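Long-range contacts in oxidoreductase (Thermotoga maritima, PDB 1ZH8), which binds NADP in a Rossmann domain and probably catalyses NADP-dependent oxidation or reduction of an alcohol or carbonyl substrate: residues Ile214-Ala219 with Ser235-Phe240; Pro163-Trp168 with Gly243-Tyr248; Gly22-Gly27 with Val86-Pro91. All coordinates share one frame; numbering follows the deposited sequence.

Contact 1. Residues Ile214-Ala219 with Ser235-Phe240; sequences IEWISA and SSIFEF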
loop_
_atom_site.group_PDB
_atom_site.type_symbol
_atom_site.label_atom_id
_atom_site.label_comp_id
_atom_site.label_asym_id
_atom_site.label_seq_id
_atom_site.Cartn_x
_atom_site.Cartn_y
_atom_site.Cartn_z
ATOM N N ILE A 214 4.551 8.587 -13.669
ATOM C CA ILE A 214 3.494 8.611 -12.674
ATOM C C ILE A 214 2.621 9.857 -12.839
ATOM O O ILE A 214 3.131 10.958 -12.988
ATOM C CB ILE A 214 4.094 8.509 -11.257
ATOM C CG1 ILE A 214 4.768 7.145 -11.112
ATOM C CG2 ILE A 214 3.004 8.618 -10.221
ATOM C CD1 ILE A 214 5.996 7.110 -10.265
ATOM N N GLU A 215 1.301 9.671 -12.811
ATOM C CA GLU A 215 0.346 10.777 -12.978
ATOM C C GLU A 215 0.033 11.517 -11.683
ATOM O O GLU A 215 0.104 12.739 -11.626
ATOM C CB GLU A 215 -0.950 10.288 -13.605
ATOM C CG GLU A 215 -1.938 11.424 -13.895
ATOM C CD GLU A 215 -3.285 10.947 -14.410
ATOM O OE1 GLU A 215 -3.322 10.429 -15.538
ATOM O OE2 GLU A 215 -4.306 11.114 -13.705
ATOM N N TRP A 216 -0.351 10.778 -10.650
ATOM C CA TRP A 216 -0.706 11.400 -9.388
ATOM C C TRP A 216 -0.301 10.494 -8.249
ATOM O O TRP A 216 -0.243 9.268 -8.415
ATOM C CB TRP A 216 -2.211 11.732 -9.321
ATOM C CG TRP A 216 -3.110 10.530 -9.364
ATOM C CD1 TRP A 216 -3.767 10.041 -10.458
ATOM C CD2 TRP A 216 -3.468 9.664 -8.263
ATOM N NE1 TRP A 216 -4.511 8.930 -10.112
ATOM C CE2 TRP A 216 -4.335 8.674 -8.775
ATOM C CE3 TRP A 216 -3.142 9.634 -6.898
ATOM C CZ2 TRP A 216 -4.867 7.655 -7.971
ATOM C CZ3 TRP A 216 -3.676 8.613 -6.102
ATOM C CH2 TRP A 216 -4.527 7.649 -6.642
ATOM N N ILE A 217 -0.049 11.111 -7.099
ATOM C CA ILE A 217 0.259 10.402 -5.876
ATOM C C ILE A 217 -0.576 10.966 -4.757
ATOM O O ILE A 217 -1.061 12.096 -4.843
ATOM C CB ILE A 217 1.729 10.560 -5.484
ATOM C CG1 ILE A 217 2.062 12.037 -5.275
ATOM C CG2 ILE A 217 2.616 10.044 -6.570
ATOM C CD1 ILE A 217 1.747 12.579 -3.898
ATOM N N SER A 218 -0.704 10.180 -3.692
ATOM C CA SER A 218 -1.337 10.604 -2.455
ATOM C C SER A 218 -0.516 9.888 -1.395
ATOM O O SER A 218 -0.359 8.678 -1.459
ATOM C CB SER A 218 -2.800 10.143 -2.455
ATOM O OG SER A 218 -3.423 10.300 -1.188
ATOM N N ALA A 219 0.051 10.601 -0.435
ATOM C CA ALA A 219 1.012 9.965 0.455
ATOM C C ALA A 219 1.019 10.563 1.834
ATOM O O ALA A 219 0.641 11.720 2.023
ATOM C CB ALA A 219 2.423 10.040 -0.154
ATOM N N SER A 235 4.350 6.408 3.239
ATOM C CA SER A 235 3.438 5.459 2.582
ATOM C C SER A 235 2.610 6.185 1.525
ATOM O O SER A 235 2.068 7.277 1.782
ATOM C CB SER A 235 2.532 4.776 3.594
ATOM O OG SER A 235 1.953 3.612 3.037
ATOM N N SER A 236 2.495 5.579 0.349
ATOM C CA SER A 236 1.900 6.250 -0.801
ATOM C C SER A 236 1.095 5.333 -1.707
ATOM O O SER A 236 1.402 4.152 -1.840
ATOM C CB SER A 236 3.000 6.896 -1.638
ATOM O OG SER A 236 3.813 5.901 -2.208
ATOM N N ILE A 237 0.058 5.891 -2.326
ATOM C CA ILE A 237 -0.548 5.274 -3.510
ATOM C C ILE A 237 -0.406 6.228 -4.662
ATOM O O ILE A 237 -0.348 7.457 -4.490
ATOM C CB ILE A 237 -2.050 4.973 -3.371
ATOM C CG1 ILE A 237 -2.752 6.099 -2.638
ATOM C CG2 ILE A 237 -2.281 3.655 -2.652
ATOM C CD1 ILE A 237 -4.232 6.026 -2.785
ATOM N N PHE A 238 -0.388 5.668 -5.849
ATOM C CA PHE A 238 -0.265 6.484 -7.031
ATOM C C PHE A 238 -0.783 5.681 -8.220
ATOM O O PHE A 238 -1.065 4.490 -8.119
ATOM C CB PHE A 238 1.199 6.925 -7.244
ATOM C CG PHE A 238 2.201 5.807 -7.099
ATOM C CD1 PHE A 238 2.620 5.378 -5.819
ATOM C CD2 PHE A 238 2.724 5.177 -8.219
ATOM C CE1 PHE A 238 3.546 4.360 -5.653
ATOM C CE2 PHE A 238 3.672 4.141 -8.069
ATOM C CZ PHE A 238 4.088 3.736 -6.785
ATOM N N GLU A 239 -0.919 6.350 -9.348
ATOM C CA GLU A 239 -1.346 5.685 -10.553
ATOM C C GLU A 239 -0.360 6.097 -11.639
ATOM O O GLU A 239 0.014 7.256 -11.746
ATOM C CB GLU A 239 -2.785 6.088 -10.873
ATOM C CG GLU A 239 -3.403 5.403 -12.062
ATOM C CD GLU A 239 -4.888 5.749 -12.243
ATOM O OE1 GLU A 239 -5.385 6.704 -11.606
ATOM O OE2 GLU A 239 -5.560 5.056 -13.036
ATOM N N PHE A 240 0.118 5.129 -12.402
ATOM C CA PHE A 240 0.928 5.448 -13.560
ATOM C C PHE A 240 0.015 5.973 -14.679
ATOM O O PHE A 240 -1.204 5.718 -14.673
ATOM C CB PHE A 240 1.679 4.205 -14.021
ATOM C CG PHE A 240 2.741 3.738 -13.065
ATOM C CD1 PHE A 240 2.435 2.821 -12.049
ATOM C CD2 PHE A 240 4.053 4.176 -13.205
ATOM C CE1 PHE A 240 3.422 2.362 -11.180
ATOM C CE2 PHE A 240 5.048 3.748 -12.317
ATOM C CZ PHE A 240 4.736 2.842 -11.309
#
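Trp216 and Glu239 face each other as a hydrogen-bonded pair of this antiparallel hairpin, and their side chains add a bond of their own: indole NE1 donates to Glu239 OE1 at 2.8 Å. The carboxylate receives it on the anti lone pair; OE1 lies 19° out of the indole plane, and the two flat groups are almost perpendicular. Trp216 takes the cramped rotamer with CG between backbone N and carbonyl carbon (chi1 64°), which folds the ring back over the neighbouring strand, so that Glu239 N lies over the ring centre and Phe238 CA nearer its rim. Lys333 makes a cation-pi contact with the indole. The other carboxylate oxygen, OE2, forms a salt bridge with Lys222 of the second subunit. In the backbone, Glu239 N donates to Trp216 O, Ser218 N to Ile237 O and Ile237 N to Ser218 O, the last two each at 2.9 Å. Glu215 N reaches Glu239 O, also at 2.9 Å, across a beta bulge that shifts the register by one residue. Ile217 CG2 packs 3.5 Å from Phe238 CB, with Ala219 and Ser236 following on the same face, while Ile214 CG1 meets Phe240 CE2 at 3.6 Å. Ser218 OG bonds Gly331 O of its own chain and Ser218 OG of the second subunit; Ser235 OG bonds Thr249, and Ser236 OG bonds Tyr248 O. A leucine in place of Trp216 would probably leave Glu239 OE1 without its indole donor and Lys333 without its aromatic partner. Glu239 thus bridges Trp216 and Lys222 of the second subunit, at an interface mixing polar and apolar contacts.

Contact 2. Residues Pro163-Trp168 with Gly243-Tyr248; sequences PVFMNW and GTVGNY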
loop_
_atom_site.group_PDB
_atom_site.type_symbol
_atom_site.label_atom_id
_atom_site.label_comp_id
_atom_site.label_asym_id
_atom_site.label_seq_id
_atom_site.Cartn_x
_atom_site.Cartn_y
_atom_site.Cartn_z
ATOM N N PRO A 163 -0.280 -4.817 -16.689
ATOM C CA PRO A 163 0.074 -4.555 -15.285
ATOM C C PRO A 163 -1.111 -3.943 -14.576
ATOM O O PRO A 163 -1.735 -3.047 -15.128
ATOM C CB PRO A 163 1.216 -3.542 -15.378
ATOM C CG PRO A 163 1.733 -3.680 -16.769
ATOM C CD PRO A 163 0.604 -4.119 -17.638
ATOM N N VAL A 164 -1.436 -4.440 -13.386
ATOM C CA VAL A 164 -2.578 -3.934 -12.609
ATOM C C VAL A 164 -2.139 -3.159 -11.355
ATOM O O VAL A 164 -2.597 -2.037 -11.131
ATOM C CB VAL A 164 -3.541 -5.087 -12.171
ATOM C CG1 VAL A 164 -4.641 -4.553 -11.244
ATOM C CG2 VAL A 164 -4.145 -5.812 -13.383
ATOM N N PHE A 165 -1.252 -3.767 -10.560
ATOM C CA PHE A 165 -0.856 -3.276 -9.230
ATOM C C PHE A 165 0.602 -3.626 -8.901
ATOM O O PHE A 165 1.005 -4.785 -9.003
ATOM C CB PHE A 165 -1.794 -3.875 -8.161
ATOM C CG PHE A 165 -1.387 -3.590 -6.726
ATOM C CD1 PHE A 165 -1.559 -2.327 -6.172
ATOM C CD2 PHE A 165 -0.862 -4.598 -5.920
ATOM C CE1 PHE A 165 -1.198 -2.070 -4.836
ATOM C CE2 PHE A 165 -0.480 -4.346 -4.591
ATOM C CZ PHE A 165 -0.656 -3.085 -4.045
HETATM N N MSE A 166 1.387 -2.629 -8.506
HETATM C CA MSE A 166 2.702 -2.892 -7.941
HETATM C C MSE A 166 2.790 -2.419 -6.493
HETATM O O MSE A 166 2.200 -1.395 -6.119
HETATM C CB MSE A 166 3.856 -2.314 -8.785
HETATM C CG MSE A 166 3.863 -0.848 -8.923
HETATM SE SE MSE A 166 5.649 0.032 -8.645
HETATM C CE MSE A 166 5.600 -0.075 -6.659
ATOM N N ASN A 167 3.520 -3.186 -5.679
ATOM C CA ASN A 167 3.797 -2.810 -4.292
ATOM C C ASN A 167 5.276 -2.975 -4.000
ATOM O O ASN A 167 5.883 -4.008 -4.304
ATOM C CB ASN A 167 2.949 -3.664 -3.337
ATOM C CG ASN A 167 3.149 -3.302 -1.869
ATOM O OD1 ASN A 167 3.055 -4.162 -1.010
ATOM N ND2 ASN A 167 3.424 -2.034 -1.580
ATOM N N TRP A 168 5.870 -1.918 -3.474
ATOM C CA TRP A 168 7.243 -1.976 -3.035
ATOM C C TRP A 168 7.247 -1.516 -1.585
ATOM O O TRP A 168 6.874 -0.376 -1.279
ATOM C CB TRP A 168 8.129 -1.084 -3.894
ATOM C CG TRP A 168 9.599 -1.413 -3.886
ATOM C CD1 TRP A 168 10.238 -2.316 -3.084
ATOM C CD2 TRP A 168 10.626 -0.798 -4.686
ATOM N NE1 TRP A 168 11.590 -2.324 -3.354
ATOM C CE2 TRP A 168 11.857 -1.406 -4.329
ATOM C CE3 TRP A 168 10.625 0.205 -5.667
ATOM C CZ2 TRP A 168 13.071 -1.070 -4.938
ATOM C CZ3 TRP A 168 11.837 0.548 -6.275
ATOM C CH2 TRP A 168 13.046 -0.083 -5.900
ATOM N N GLY A 243 -2.294 3.509 -16.252
ATOM C CA GLY A 243 -3.438 2.984 -15.498
ATOM C C GLY A 243 -3.081 2.030 -14.375
ATOM O O GLY A 243 -3.972 1.623 -13.619
ATOM N N THR A 244 -1.792 1.675 -14.266
ATOM C CA THR A 244 -1.329 0.777 -13.218
ATOM C C THR A 244 -1.360 1.502 -11.881
ATOM O O THR A 244 -1.001 2.692 -11.806
ATOM C CB THR A 244 0.115 0.306 -13.471
ATOM O OG1 THR A 244 0.213 -0.204 -14.799
ATOM C CG2 THR A 244 0.523 -0.782 -12.475
ATOM N N VAL A 245 -1.780 0.794 -10.833
ATOM C CA VAL A 245 -1.797 1.344 -9.474
ATOM C C VAL A 245 -0.543 0.918 -8.715
ATOM O O VAL A 245 -0.110 -0.250 -8.783
ATOM C CB VAL A 245 -3.048 0.881 -8.701
ATOM C CG1 VAL A 245 -3.039 1.420 -7.248
ATOM C CG2 VAL A 245 -4.334 1.269 -9.453
ATOM N N GLY A 246 0.051 1.867 -8.004
ATOM C CA GLY A 246 1.232 1.592 -7.211
ATOM C C GLY A 246 1.024 1.850 -5.737
ATOM O O GLY A 246 0.243 2.732 -5.357
ATOM N N ASN A 247 1.711 1.063 -4.909
ATOM C CA ASN A 247 1.890 1.345 -3.479
ATOM C C ASN A 247 3.378 1.353 -3.183
ATOM O O ASN A 247 4.091 0.402 -3.488
ATOM C CB ASN A 247 1.241 0.277 -2.579
ATOM C CG ASN A 247 -0.283 0.348 -2.547
ATOM O OD1 ASN A 247 -0.918 1.076 -3.325
ATOM N ND2 ASN A 247 -0.884 -0.422 -1.634
ATOM N N TYR A 248 3.858 2.405 -2.562
ATOM C CA TYR A 248 5.259 2.461 -2.213
ATOM C C TYR A 248 5.308 2.921 -0.773
ATOM O O TYR A 248 4.815 4.025 -0.471
ATOM C CB TYR A 248 6.002 3.424 -3.147
ATOM C CG TYR A 248 7.347 3.922 -2.645
ATOM C CD1 TYR A 248 8.442 3.062 -2.522
ATOM C CD2 TYR A 248 7.530 5.268 -2.336
ATOM C CE1 TYR A 248 9.657 3.528 -2.077
ATOM C CE2 TYR A 248 8.764 5.757 -1.904
ATOM C CZ TYR A 248 9.820 4.881 -1.771
ATOM O OH TYR A 248 11.040 5.361 -1.347
HETATM O O HOH W 1 -4.841 -0.905 -12.543
#
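Asn247 lies at the edge of the Phe165 ring, near its plane, with Phe165 CE1 3.5 Å from Asn247 CG and the ring and amide planes 88° apart. Phe165 holds CG anti to the backbone N (chi1 173°), which extends the ring along the sheet face it shares with Val245 and Asn247; its CD1 lies 4.2 Å from Val245 CG1. On the other face Trp168 stacks on Phe260, meets His203 edge-to-face and bonds Glu258 through NE1, while Tyr248 OH bonds His203 ND1. In one modelled conformer, and so less certainly, Asn167 ND2 donates to Asn247 O at 3.2 Å; that oxygen lies in the plane of the Asn167 amide, but the donor sits 64° above the carbonyl plane. Asn167 OD1 bonds Gln169 NE2. Trp168 N is the firm donor to Asn247 O, approaching almost end-on at 2.9 Å, so the oxygen may be gripped twice.

The strands run parallel in matched register. Val245 N bonds Val164 O, Met166 N bonds Val245 O, and Asn247 N bonds Met166 O. At the entry to the pair, a water bridges Val164 O and Gly243 O, while Thr244 CG2 rests 3.6 Å from Val164 O. Met166, present as selenomethionine, bends back across the other face, bringing CE to 3.5 Å from Asn247 O; opposite it Gly246 lacks a side chain, and its CA is 4.0 Å from Met166 CG.

Within the mixed sheet, strand 163-171 also pairs with 259-264, where Val164 and Phe165 both face Thr263 in a classic beta bulge, and strand 245-251 is flanked by 233-240. Helix 195-211 covers the face of Met166, Trp168 and Tyr248, whereas the Phe165 and Asn247 face packs on the second subunit.

Contact 3. Residues Gly22-Gly27 with Val86-Pro91; sequences GIVGCG and VDLTLP. With NAP (NADP nicotinamide-adenine-dinucleotide phosphate), chain D.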
loop_
_atom_site.group_PDB
_atom_site.type_symbol
_atom_site.label_atom_id
_atom_site.label_comp_id
_atom_site.label_asym_id
_atom_site.label_seq_id
_atom_site.Cartn_x
_atom_site.Cartn_y
_atom_site.Cartn_z
ATOM N N GLY A 22 38.269 14.744 -12.389
ATOM C CA GLY A 22 38.533 15.323 -11.072
ATOM C C GLY A 22 37.471 14.873 -10.088
ATOM O O GLY A 22 36.264 14.940 -10.380
ATOM N N ILE A 23 37.912 14.370 -8.937
ATOM C CA ILE A 23 37.002 13.938 -7.880
ATOM C C ILE A 23 36.770 15.093 -6.916
ATOM O O ILE A 23 37.726 15.681 -6.427
ATOM C CB ILE A 23 37.573 12.749 -7.111
ATOM C CG1 ILE A 23 38.056 11.641 -8.076
ATOM C CG2 ILE A 23 36.572 12.254 -6.078
ATOM C CD1 ILE A 23 37.003 10.995 -8.983
ATOM N N VAL A 24 35.513 15.448 -6.669
ATOM C CA VAL A 24 35.203 16.562 -5.780
ATOM C C VAL A 24 34.292 16.081 -4.662
ATOM O O VAL A 24 33.145 15.691 -4.905
ATOM C CB VAL A 24 34.499 17.740 -6.505
ATOM C CG1 VAL A 24 34.339 18.947 -5.531
ATOM C CG2 VAL A 24 35.223 18.136 -7.803
ATOM N N GLY A 25 34.797 16.135 -3.437
ATOM C CA GLY A 25 34.087 15.616 -2.280
ATOM C C GLY A 25 34.525 14.194 -1.999
ATOM O O GLY A 25 33.963 13.261 -2.543
ATOM N N CYS A 26 35.531 14.034 -1.149
ATOM C CA CYS A 26 36.113 12.733 -0.885
ATOM C C CYS A 26 35.516 12.127 0.379
ATOM O O CYS A 26 36.151 12.100 1.439
ATOM C CB CYS A 26 37.620 12.885 -0.738
ATOM S SG CYS A 26 38.413 13.636 -2.184
ATOM N N GLY A 27 34.279 11.657 0.262
ATOM C CA GLY A 27 33.555 11.072 1.379
ATOM C C GLY A 27 33.186 9.633 1.071
ATOM O O GLY A 27 33.870 8.950 0.295
ATOM N N VAL A 86 34.436 16.447 -14.135
ATOM C CA VAL A 86 34.525 16.339 -12.701
ATOM C C VAL A 86 33.403 15.437 -12.181
ATOM O O VAL A 86 32.326 15.317 -12.788
ATOM C CB VAL A 86 34.531 17.735 -12.010
ATOM C CG1 VAL A 86 35.784 18.557 -12.423
ATOM C CG2 VAL A 86 33.251 18.532 -12.313
ATOM N N ASP A 87 33.694 14.757 -11.083
ATOM C CA ASP A 87 32.736 13.893 -10.433
ATOM C C ASP A 87 32.372 14.499 -9.082
ATOM O O ASP A 87 33.228 14.640 -8.208
ATOM C CB ASP A 87 33.363 12.506 -10.276
ATOM C CG ASP A 87 32.447 11.510 -9.588
ATOM O OD1 ASP A 87 31.207 11.733 -9.585
ATOM O OD2 ASP A 87 32.977 10.493 -9.056
ATOM N N LEU A 88 31.108 14.869 -8.913
ATOM C CA LEU A 88 30.693 15.522 -7.684
ATOM C C LEU A 88 29.999 14.536 -6.769
ATOM O O LEU A 88 28.938 13.986 -7.118
ATOM C CB LEU A 88 29.793 16.727 -7.964
ATOM C CG LEU A 88 30.169 17.644 -9.132
ATOM C CD1 LEU A 88 29.092 18.724 -9.419
ATOM C CD2 LEU A 88 31.532 18.271 -8.908
ATOM N N THR A 89 30.611 14.289 -5.612
ATOM C CA THR A 89 30.008 13.449 -4.576
ATOM C C THR A 89 29.891 14.282 -3.310
ATOM O O THR A 89 30.621 14.076 -2.334
ATOM C CB THR A 89 30.852 12.182 -4.321
ATOM O OG1 THR A 89 32.246 12.526 -4.362
ATOM C CG2 THR A 89 30.574 11.142 -5.412
ATOM N N LEU A 90 28.960 15.227 -3.340
ATOM C CA LEU A 90 28.887 16.299 -2.361
ATOM C C LEU A 90 27.560 16.290 -1.638
ATOM O O LEU A 90 26.621 15.582 -2.061
ATOM C CB LEU A 90 29.010 17.633 -3.080
ATOM C CG LEU A 90 30.339 17.807 -3.798
ATOM C CD1 LEU A 90 30.220 18.899 -4.822
ATOM C CD2 LEU A 90 31.402 18.122 -2.801
ATOM N N PRO A 91 27.467 17.087 -0.551
ATOM C CA PRO A 91 26.167 17.416 0.004
ATOM C C PRO A 91 25.302 17.987 -1.118
ATOM O O PRO A 91 25.741 18.869 -1.868
ATOM C CB PRO A 91 26.491 18.509 1.038
ATOM C CG PRO A 91 27.889 18.223 1.460
ATOM C CD PRO A 91 28.571 17.696 0.214
HETATM P PA NAP D . 29.694 12.381 2.681
HETATM O O1A NAP D . 30.425 11.202 3.214
HETATM O O2A NAP D . 29.381 13.392 3.704
HETATM O O5B NAP D . 30.531 12.973 1.448
HETATM C C5B NAP D . 30.490 14.351 1.157
HETATM C C4B NAP D . 31.910 14.812 0.889
HETATM O O4B NAP D . 31.907 16.136 0.371
HETATM C C3B NAP D . 32.747 14.850 2.163
HETATM O O3B NAP D . 34.031 14.466 1.770
HETATM C C2B NAP D . 32.701 16.328 2.510
HETATM O O2B NAP D . 33.603 16.955 3.415
HETATM C C1B NAP D . 32.816 16.925 1.124
HETATM N N9A NAP D . 32.424 18.332 1.122
HETATM C C8A NAP D . 31.483 18.953 1.913
HETATM N N7A NAP D . 31.434 20.257 1.561
HETATM C C5A NAP D . 32.335 20.469 0.565
HETATM C C6A NAP D . 32.707 21.594 -0.159
HETATM N N6A NAP D . 32.155 22.770 0.090
HETATM N N1A NAP D . 33.655 21.496 -1.143
HETATM C C2A NAP D . 34.250 20.284 -1.396
HETATM N N3A NAP D . 33.896 19.169 -0.680
HETATM C C4A NAP D . 32.954 19.263 0.280
HETATM O O3 NAP D . 28.316 11.884 2.041
HETATM P PN NAP D . 28.204 10.773 0.885
HETATM O O1N NAP D . 29.506 10.426 0.230
HETATM O O2N NAP D . 27.344 9.791 1.529
HETATM O O5D NAP D . 27.317 11.482 -0.258
HETATM C C5D NAP D . 27.835 12.371 -1.232
HETATM C C4D NAP D . 26.935 12.328 -2.465
HETATM O O4D NAP D . 26.856 10.985 -2.927
HETATM C C3D NAP D . 25.505 12.759 -2.122
HETATM O O3D NAP D . 24.966 13.564 -3.143
HETATM C C2D NAP D . 24.721 11.472 -2.034
HETATM O O2D NAP D . 23.365 11.633 -2.393
HETATM C C1D NAP D . 25.494 10.578 -2.992
HETATM N N1N NAP D . 25.335 9.171 -2.634
HETATM C C2N NAP D . 24.808 8.326 -3.567
HETATM C C3N NAP D . 24.623 6.970 -3.279
HETATM C C7N NAP D . 24.255 5.998 -4.373
HETATM O O7N NAP D . 24.056 4.660 -3.983
HETATM N N7N NAP D . 24.132 6.389 -5.656
HETATM C C4N NAP D . 24.992 6.485 -2.017
HETATM C C5N NAP D . 25.546 7.355 -1.069
HETATM C C6N NAP D . 25.712 8.706 -1.390
HETATM P P2B NAP D . 35.033 16.516 4.011
HETATM O O1X NAP D . 36.162 16.889 3.074
HETATM O O2X NAP D . 35.093 15.025 4.249
HETATM O O3X NAP D . 35.139 17.287 5.309
HETATM O O HOH W 2 31.685 11.300 -1.133
#
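Val24 and Leu88 lie side by side and point the same way from two parallel strands, Val24 CB 3.9 Å from Leu88 CD2. Leu90 crosses from beyond the strand end, its CD2 reaching 4.1 Å from Val24 CG1. On the cofactor side Leu90 CD2 lies 3.4 Å from NAP N3A of the adenine. On the other face Ile23 and Asp87 also run alongside each other; Ile23 CD1 touches the flank of Asp87, whose OD2 is hydrogen-bonded to His34. Backbone bonds Asp87 N to Gly22 O, Val24 N to Asp87 O and Thr89 N to Val24 O tie the strands together. Past them Thr89 tucks OG1 between its backbone N and carbonyl carbon (chi1 40°), from where the hydroxyl donates to Gly25 O at 2.6 Å, in the carbonyl plane.

Gly25 and Gly27 fit the glycine-rich turn of a Rossmann fold. A side chain on Gly25 would run into Thr89 O and Leu90, and one on Gly27 into NADP O5B. Leu90 O accepts a hydrogen bond from NADP O3D at 2.8 Å, while Pro91 CD packs 3.6 Å from C8A of the adenine.

The pair forms the middle of the parallel sheet, between strands 45-51 and 108-112. Helices 74-79 and 95-104 cover the Val24 and Leu88 face; helix 28-39, whose N-cap is Gly27, packs on Ile23 and Thr89.

How the contacts relate
Contact 3 comes first along the chain, in the Rossmann domain; contacts 1 and 2 follow in the C-terminal domain, on the opposite side of the chain's centre. Contact 1 is nested within the loop that contact 2 closes. These two, with centres 9 Å apart, share one mixed sheet and meet where strands 233-240 and 245-251 pair, Phe238 O lying 2.9 Å from Gly246 N. Strands 163-171, 245-251, 233-240 and 214-222 are thus neighbours in the sheet, in that order, and both contacts touch the second subunit. The centre of contact 3 is about 33 Å from that of contact 1 and 36 Å from that of contact 2, so the NADP-binding strands of contact 3 and these subunit contacts lie in different domains.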